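Local coordinates for protein transcriptional regulator (NtrC family) (PDB 3DZD) that probably acts as an ATP-dependent, NtrC-family activator of sigma54-dependent transcription, with a receiver domain regulating its AAA+ ATPase, at residues T29-K41 with M54-I66. Numbering follows the deposited sequence.
Sequences TAKTLREAEKKIK and MPDGDGVNFIDFI
The carboxylate of Asp-56 takes two backbone N-H groups from the start of helix 33-41: Leu-33 N donates to OD1 at 2.8 Å, on the syn lone pair, and Arg-34 N reaches OD2 at 3.2 Å from 41° out of the carboxylate plane. With CG lodged between its own backbone N and carbonyl carbon (chi1 47°), Asp-56 leans from the Met-54 to Gly-57 type I turn onto this helix end, where the positive end of the helix dipole probably favours its negative charge. Thr-32 is the N-cap: its OG1 accepts from Glu-35 N at 3.0 Å. In the CheY-like receiver domain helices 33-41 and 62-66 are neighbours on one face of the parallel sheet, running nearly parallel, 13° apart, with a closest axis approach of 11.3 Å. Phe-62 is the knob between them, set among Leu-33, Ala-36, Glu-37 and Ile-40. The Leu-33 side chain covers one face of its ring, Phe-65 CB lies over the opposite face, and Glu-37 CG abuts the edge in plane. Beneath, Ala-36 touches Val-6 and Ile-40 Leu-4 of strand 2-6, and Phe-62 Leu-50 of strand 47-51. Glu-37 serves both rings: the same CG sits over a face of Phe-65 as a CH-pi contact, 3.6 Å from the centroid, and its extended chain carries the carboxylate on alongside the ring. Ile-40 CG2 and Lys-41 CD meet the Phe-65 edge, the latter 3.8 Å from CZ. Ile-40 CD1 touches Phe-62 CE2, also at 3.8 Å, and Ile-66 CG1; Ile-40 O accepts a hydrogen bond from Gln-258 NE2 of the second subunit.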
loop_
_atom_site.group_PDB
_atom_site.type_symbol
_atom_site.label_atom_id
_atom_site.label_comp_id
_atom_site.label_asym_id
_atom_site.label_seq_id
_atom_site.Cartn_x
_atom_site.Cartn_y
_atom_site.Cartn_z
ATOM N N THR A 29 -32.183 -1.062 -12.447
ATOM C CA THR A 29 -33.156 -1.526 -11.466
ATOM C C THR A 29 -33.663 -2.925 -11.774
ATOM O O THR A 29 -33.842 -3.288 -12.933
ATOM C CB THR A 29 -34.359 -0.573 -11.371
ATOM O OG1 THR A 29 -35.046 -0.541 -12.626
ATOM C CG2 THR A 29 -33.904 0.832 -11.027
ATOM N N ALA A 30 -33.883 -3.707 -10.723
ATOM C CA ALA A 30 -34.509 -5.018 -10.838
ATOM C C ALA A 30 -35.722 -5.064 -9.920
ATOM O O ALA A 30 -35.644 -4.675 -8.756
ATOM C CB ALA A 30 -33.531 -6.111 -10.475
ATOM N N LYS A 31 -36.846 -5.540 -10.442
ATOM C CA LYS A 31 -38.099 -5.495 -9.701
ATOM C C LYS A 31 -38.424 -6.824 -9.022
ATOM O O LYS A 31 -39.380 -6.921 -8.253
ATOM C CB LYS A 31 -39.235 -5.059 -10.626
ATOM C CG LYS A 31 -38.996 -3.702 -11.276
ATOM C CD LYS A 31 -39.968 -3.446 -12.420
ATOM C CE LYS A 31 -39.663 -2.134 -13.141
ATOM N NZ LYS A 31 -40.599 -1.890 -14.281
ATOM N N THR A 32 -37.620 -7.842 -9.305
ATOM C CA THR A 32 -37.784 -9.148 -8.687
ATOM C C THR A 32 -36.411 -9.743 -8.420
ATOM O O THR A 32 -35.422 -9.327 -9.026
ATOM C CB THR A 32 -38.556 -10.108 -9.603
ATOM O OG1 THR A 32 -37.902 -10.175 -10.876
ATOM C CG2 THR A 32 -39.986 -9.626 -9.805
ATOM N N LEU A 33 -36.342 -10.711 -7.513
ATOM C CA LEU A 33 -35.094 -11.425 -7.296
ATOM C C LEU A 33 -34.662 -12.140 -8.569
ATOM O O LEU A 33 -33.468 -12.296 -8.832
ATOM C CB LEU A 33 -35.222 -12.412 -6.138
ATOM C CG LEU A 33 -34.646 -11.907 -4.815
ATOM C CD1 LEU A 33 -34.856 -10.412 -4.682
ATOM C CD2 LEU A 33 -35.241 -12.651 -3.634
ATOM N N ARG A 34 -35.638 -12.559 -9.367
ATOM C CA ARG A 34 -35.351 -13.227 -10.628
ATOM C C ARG A 34 -34.614 -12.288 -11.572
ATOM O O ARG A 34 -33.523 -12.599 -12.042
ATOM C CB ARG A 34 -36.638 -13.717 -11.283
ATOM C CG ARG A 34 -36.420 -14.473 -12.579
ATOM C CD ARG A 34 -37.722 -15.072 -13.069
ATOM N NE ARG A 34 -37.589 -15.731 -14.364
ATOM C CZ ARG A 34 -37.432 -17.041 -14.525
ATOM N NH1 ARG A 34 -37.380 -17.842 -13.469
ATOM N NH2 ARG A 34 -37.327 -17.551 -15.746
ATOM N N GLU A 35 -35.224 -11.139 -11.846
ATOM C CA GLU A 35 -34.633 -10.136 -12.725
ATOM C C GLU A 35 -33.260 -9.699 -12.212
ATOM O O GLU A 35 -32.348 -9.423 -12.991
ATOM C CB GLU A 35 -35.565 -8.930 -12.834
ATOM C CG GLU A 35 -35.222 -7.955 -13.942
ATOM C CD GLU A 35 -36.058 -6.684 -13.876
ATOM O OE1 GLU A 35 -37.136 -6.709 -13.242
ATOM O OE2 GLU A 35 -35.638 -5.658 -14.458
ATOM N N ALA A 36 -33.110 -9.641 -10.896
ATOM C CA ALA A 36 -31.849 -9.212 -10.322
ATOM C C ALA A 36 -30.749 -10.204 -10.672
ATOM O O ALA A 36 -29.709 -9.818 -11.205
ATOM C CB ALA A 36 -31.973 -9.050 -8.817
ATOM N N GLU A 37 -30.985 -11.480 -10.371
ATOM C CA GLU A 37 -30.009 -12.536 -10.646
ATOM C C GLU A 37 -29.511 -12.452 -12.077
ATOM O O GLU A 37 -28.321 -12.610 -12.350
ATOM C CB GLU A 37 -30.627 -13.909 -10.394
ATOM C CG GLU A 37 -31.003 -14.145 -8.947
ATOM C CD GLU A 37 -31.713 -15.465 -8.735
ATOM O OE1 GLU A 37 -32.312 -15.985 -9.701
ATOM O OE2 GLU A 37 -31.678 -15.978 -7.595
ATOM N N LYS A 38 -30.439 -12.200 -12.989
ATOM C CA LYS A 38 -30.106 -11.985 -14.383
ATOM C C LYS A 38 -29.009 -10.933 -14.492
ATOM O O LYS A 38 -27.903 -11.211 -14.966
ATOM C CB LYS A 38 -31.354 -11.525 -15.138
ATOM C CG LYS A 38 -31.097 -10.909 -16.500
ATOM C CD LYS A 38 -30.885 -11.971 -17.554
ATOM C CE LYS A 38 -31.128 -11.401 -18.934
ATOM N NZ LYS A 38 -30.414 -10.107 -19.103
ATOM N N LYS A 39 -29.313 -9.724 -14.032
ATOM C CA LYS A 39 -28.404 -8.597 -14.215
ATOM C C LYS A 39 -27.066 -8.743 -13.487
ATOM O O LYS A 39 -26.035 -8.276 -13.974
ATOM C CB LYS A 39 -29.103 -7.281 -13.867
ATOM C CG LYS A 39 -29.950 -6.767 -15.016
ATOM C CD LYS A 39 -31.021 -5.795 -14.582
ATOM C CE LYS A 39 -31.724 -5.239 -15.805
ATOM N NZ LYS A 39 -32.989 -4.573 -15.447
ATOM N N ILE A 40 -27.076 -9.406 -12.338
ATOM C CA ILE A 40 -25.854 -9.589 -11.560
ATOM C C ILE A 40 -24.850 -10.480 -12.300
ATOM O O ILE A 40 -23.668 -10.142 -12.413
ATOM C CB ILE A 40 -26.173 -10.159 -10.159
ATOM C CG1 ILE A 40 -26.934 -9.120 -9.332
ATOM C CG2 ILE A 40 -24.914 -10.598 -9.446
ATOM C CD1 ILE A 40 -27.416 -9.632 -8.000
ATOM N N LYS A 41 -25.332 -11.607 -12.818
ATOM C CA LYS A 41 -24.488 -12.560 -13.535
ATOM C C LYS A 41 -24.021 -11.970 -14.860
ATOM O O LYS A 41 -23.001 -12.379 -15.418
ATOM C CB LYS A 41 -25.257 -13.862 -13.787
ATOM C CG LYS A 41 -25.621 -14.628 -12.522
ATOM C CD LYS A 41 -26.842 -15.510 -12.725
ATOM C CE LYS A 41 -26.570 -16.628 -13.717
ATOM N NZ LYS A 41 -27.778 -17.465 -13.972
HETATM N N MSE A 54 -38.752 -9.144 -0.766
HETATM C CA MSE A 54 -38.983 -9.233 -2.199
HETATM C C MSE A 54 -40.040 -10.299 -2.463
HETATM O O MSE A 54 -40.181 -11.242 -1.683
HETATM C CB MSE A 54 -37.676 -9.581 -2.916
HETATM C CG MSE A 54 -36.643 -8.467 -2.882
HETATM SE SE MSE A 54 -37.228 -6.910 -3.906
HETATM C CE MSE A 54 -37.523 -7.734 -5.646
ATOM N N PRO A 55 -40.790 -10.156 -3.565
ATOM C CA PRO A 55 -41.862 -11.105 -3.888
ATOM C C PRO A 55 -41.370 -12.548 -4.007
ATOM O O PRO A 55 -41.847 -13.414 -3.275
ATOM C CB PRO A 55 -42.370 -10.610 -5.247
ATOM C CG PRO A 55 -41.985 -9.179 -5.302
ATOM C CD PRO A 55 -40.684 -9.083 -4.567
ATOM N N ASP A 56 -40.421 -12.795 -4.907
ATOM C CA ASP A 56 -40.005 -14.158 -5.241
ATOM C C ASP A 56 -38.805 -14.692 -4.448
ATOM O O ASP A 56 -37.928 -15.350 -5.015
ATOM C CB ASP A 56 -39.736 -14.283 -6.750
ATOM C CG ASP A 56 -38.869 -13.151 -7.295
ATOM O OD1 ASP A 56 -38.343 -12.348 -6.496
ATOM O OD2 ASP A 56 -38.713 -13.064 -8.530
ATOM N N GLY A 57 -38.773 -14.427 -3.145
ATOM C CA GLY A 57 -37.707 -14.943 -2.302
ATOM C C GLY A 57 -37.375 -14.088 -1.094
ATOM O O GLY A 57 -37.881 -12.977 -0.937
ATOM N N ASP A 58 -36.511 -14.611 -0.233
ATOM C CA ASP A 58 -36.085 -13.891 0.958
ATOM C C ASP A 58 -34.969 -12.902 0.621
ATOM O O ASP A 58 -33.830 -13.299 0.373
ATOM C CB ASP A 58 -35.618 -14.880 2.028
ATOM C CG ASP A 58 -35.514 -14.250 3.400
ATOM O OD1 ASP A 58 -35.735 -13.026 3.513
ATOM O OD2 ASP A 58 -35.212 -14.982 4.366
ATOM N N GLY A 59 -35.307 -11.615 0.610
ATOM C CA GLY A 59 -34.359 -10.562 0.292
ATOM C C GLY A 59 -33.049 -10.648 1.054
ATOM O O GLY A 59 -31.982 -10.435 0.482
ATOM N N VAL A 60 -33.128 -10.954 2.344
ATOM C CA VAL A 60 -31.935 -11.145 3.166
ATOM C C VAL A 60 -31.035 -12.259 2.620
ATOM O O VAL A 60 -29.853 -12.040 2.342
ATOM C CB VAL A 60 -32.313 -11.490 4.620
ATOM C CG1 VAL A 60 -31.063 -11.654 5.470
ATOM C CG2 VAL A 60 -33.232 -10.423 5.198
ATOM N N ASN A 61 -31.602 -13.454 2.470
ATOM C CA ASN A 61 -30.851 -14.608 1.982
ATOM C C ASN A 61 -30.255 -14.380 0.599
ATOM O O ASN A 61 -29.218 -14.952 0.259
ATOM C CB ASN A 61 -31.730 -15.860 1.976
ATOM C CG ASN A 61 -32.143 -16.286 3.371
ATOM O OD1 ASN A 61 -31.439 -16.020 4.348
ATOM N ND2 ASN A 61 -33.291 -16.952 3.473
ATOM N N PHE A 62 -30.914 -13.545 -0.198
ATOM C CA PHE A 62 -30.414 -13.207 -1.527
ATOM C C PHE A 62 -29.007 -12.619 -1.468
ATOM O O PHE A 62 -28.263 -12.665 -2.443
ATOM C CB PHE A 62 -31.349 -12.229 -2.230
ATOM C CG PHE A 62 -30.988 -11.984 -3.661
ATOM C CD1 PHE A 62 -31.351 -12.891 -4.642
ATOM C CD2 PHE A 62 -30.275 -10.857 -4.028
ATOM C CE1 PHE A 62 -31.017 -12.676 -5.965
ATOM C CE2 PHE A 62 -29.936 -10.638 -5.352
ATOM C CZ PHE A 62 -30.311 -11.550 -6.322
ATOM N N ILE A 63 -28.647 -12.057 -0.321
ATOM C CA ILE A 63 -27.289 -11.591 -0.121
ATOM C C ILE A 63 -26.302 -12.717 -0.417
ATOM O O ILE A 63 -25.216 -12.473 -0.940
ATOM C CB ILE A 63 -27.079 -11.060 1.307
ATOM C CG1 ILE A 63 -27.729 -9.685 1.454
ATOM C CG2 ILE A 63 -25.603 -10.975 1.637
ATOM C CD1 ILE A 63 -27.704 -9.160 2.858
ATOM N N ASP A 64 -26.684 -13.953 -0.104
ATOM C CA ASP A 64 -25.815 -15.096 -0.383
ATOM C C ASP A 64 -25.619 -15.283 -1.887
ATOM O O ASP A 64 -24.526 -15.620 -2.343
ATOM C CB ASP A 64 -26.355 -16.378 0.259
ATOM C CG ASP A 64 -26.271 -16.354 1.778
ATOM O OD1 ASP A 64 -25.199 -16.002 2.319
ATOM O OD2 ASP A 64 -27.282 -16.697 2.430
ATOM N N PHE A 65 -26.674 -15.052 -2.659
ATOM C CA PHE A 65 -26.546 -15.091 -4.107
ATOM C C PHE A 65 -25.484 -14.106 -4.574
ATOM O O PHE A 65 -24.653 -14.427 -5.421
ATOM C CB PHE A 65 -27.868 -14.753 -4.782
ATOM C CG PHE A 65 -27.781 -14.727 -6.277
ATOM C CD1 PHE A 65 -28.199 -15.813 -7.026
ATOM C CD2 PHE A 65 -27.254 -13.629 -6.935
ATOM C CE1 PHE A 65 -28.109 -15.799 -8.401
ATOM C CE2 PHE A 65 -27.166 -13.606 -8.312
ATOM C CZ PHE A 65 -27.595 -14.693 -9.045
ATOM N N ILE A 66 -25.535 -12.897 -4.024
ATOM C CA ILE A 66 -24.585 -11.843 -4.351
ATOM C C ILE A 66 -23.182 -12.222 -3.871
ATOM O O ILE A 66 -22.188 -12.029 -4.582
ATOM C CB ILE A 66 -25.018 -10.501 -3.705
ATOM C CG1 ILE A 66 -26.365 -10.046 -4.275
ATOM C CG2 ILE A 66 -23.955 -9.428 -3.899
ATOM C CD1 ILE A 66 -27.048 -8.982 -3.458
#